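Local coordinates for tail fiber protein (Acinetobacter phage AM24, PDB 5W5P) that probably recognises, and may cleave, the capsular polysaccharide of its Acinetobacter host as a trimeric tailspike at the phage tail, at the interface of chains A and B. Sequence-based numbering; all coordinates share one arbitrary frame. Chains: chain A/B, Tail fiber protein.

The interface of chains A and B. Residues chain A 499, 512-513, 547; chain B 520-522.
With CG2 turned anti to the backbone N, B:Val520 points this methyl at A:Phe499, whose ring is itself swung away from its own backbone N (chi1 177°) and reaches out from strand 492-503. The two side chains cross at about a right angle, and the methyl sits above the ring plane near one carbon: A:Phe499 CE1 lies 3.7 Å from B:Val520 CG2. The same methyl also faces A:Ala512, with CB 3.9 Å from B:Val520 CG2, so one valine methyl rests over the gap between a ring carbon and the methyl of A:Ala512, on chain A strand 509-523. Next to A:Ala512, A:Ala513 adds backbone: its carbonyl O lies in the plane of the A:Phe499 ring, at the edge, a contact within chain A on the CD1 side of the ring, next to the carbon that meets chain B.

Two residues along the chain B strand, B:Gln522 presents the aliphatic part of its side chain. Its CB packs against A:Ala512 CB at 3.6 Å, and CG follows at 3.8 Å from the same A:Ala512 CB. Beyond CG the chain bends, which carries the amide towards the phenylalanine; amide and ring planes are nearly coplanar, 25° apart, and OE1 stands 3.9 Å from A:Phe499 CZ. B:Val521, between the two contact residues, directs its side chain away from chain A and contributes little beyond its backbone.

From a loop just after strand 535-546, A:Leu547 closes the other flank. Its side chain crosses that of B:Gln522 at about a right angle, and it touches chain B through the CD1 branch. This small, largely apolar patch joins the C-terminal domains of two subunits of the trimer, where contact between methyl groups and the ring probably helps hold the spike together. A:Leu547 CD1 lies 3.9 Å from B:Gln522 CB and 3.8 Å from the carbonyl O of B:Val520.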
# COMPACT_ATOMS: atom_id res chain seq x y z
N PHE A 499 -37.45 -19.05 0.28
CA PHE A 499 -38.31 -18.26 -0.60
C PHE A 499 -38.80 -19.16 -1.73
O PHE A 499 -38.01 -19.56 -2.59
CB PHE A 499 -37.57 -17.04 -1.13
CG PHE A 499 -38.36 -16.21 -2.11
CD1 PHE A 499 -39.74 -16.12 -2.02
CD2 PHE A 499 -37.73 -15.51 -3.13
CE1 PHE A 499 -40.47 -15.36 -2.92
CE2 PHE A 499 -38.45 -14.75 -4.03
CZ PHE A 499 -39.82 -14.67 -3.92
N ALA A 512 -46.27 -17.15 -4.31
CA ALA A 512 -45.02 -16.88 -3.62
C ALA A 512 -45.24 -17.02 -2.12
O ALA A 512 -46.27 -16.60 -1.60
CB ALA A 512 -44.47 -15.49 -3.96
N ALA A 513 -44.26 -17.61 -1.45
CA ALA A 513 -44.33 -17.82 -0.01
C ALA A 513 -42.91 -17.89 0.53
O ALA A 513 -41.93 -17.94 -0.23
CB ALA A 513 -45.10 -19.10 0.33
N LEU A 547 -48.46 -14.98 -0.05
CA LEU A 547 -49.37 -14.02 -0.65
C LEU A 547 -50.62 -14.73 -1.13
O LEU A 547 -50.55 -15.79 -1.77
CB LEU A 547 -48.68 -13.30 -1.81
CG LEU A 547 -47.81 -12.12 -1.37
CD1 LEU A 547 -46.61 -11.96 -2.30
CD2 LEU A 547 -48.63 -10.85 -1.30
N VAL B 520 -42.81 -11.62 2.39
CA VAL B 520 -42.52 -12.06 1.03
C VAL B 520 -43.03 -10.98 0.08
O VAL B 520 -44.14 -10.47 0.25
CB VAL B 520 -43.16 -13.43 0.71
CG1 VAL B 520 -44.63 -13.45 1.11
CG2 VAL B 520 -42.97 -13.79 -0.75
N VAL B 521 -42.21 -10.61 -0.90
CA VAL B 521 -42.55 -9.57 -1.88
C VAL B 521 -42.52 -10.20 -3.27
O VAL B 521 -41.52 -10.82 -3.65
CB VAL B 521 -41.57 -8.38 -1.80
CG1 VAL B 521 -42.13 -7.17 -2.55
CG2 VAL B 521 -41.27 -8.02 -0.35
N GLN B 522 -43.61 -10.04 -4.02
CA GLN B 522 -43.69 -10.63 -5.35
C GLN B 522 -44.73 -9.89 -6.19
O GLN B 522 -45.82 -9.58 -5.71
CB GLN B 522 -44.05 -12.12 -5.28
CG GLN B 522 -44.33 -12.79 -6.64
CD GLN B 522 -43.05 -13.08 -7.43
OE1 GLN B 522 -42.10 -13.67 -6.91
NE2 GLN B 522 -43.04 -12.68 -8.70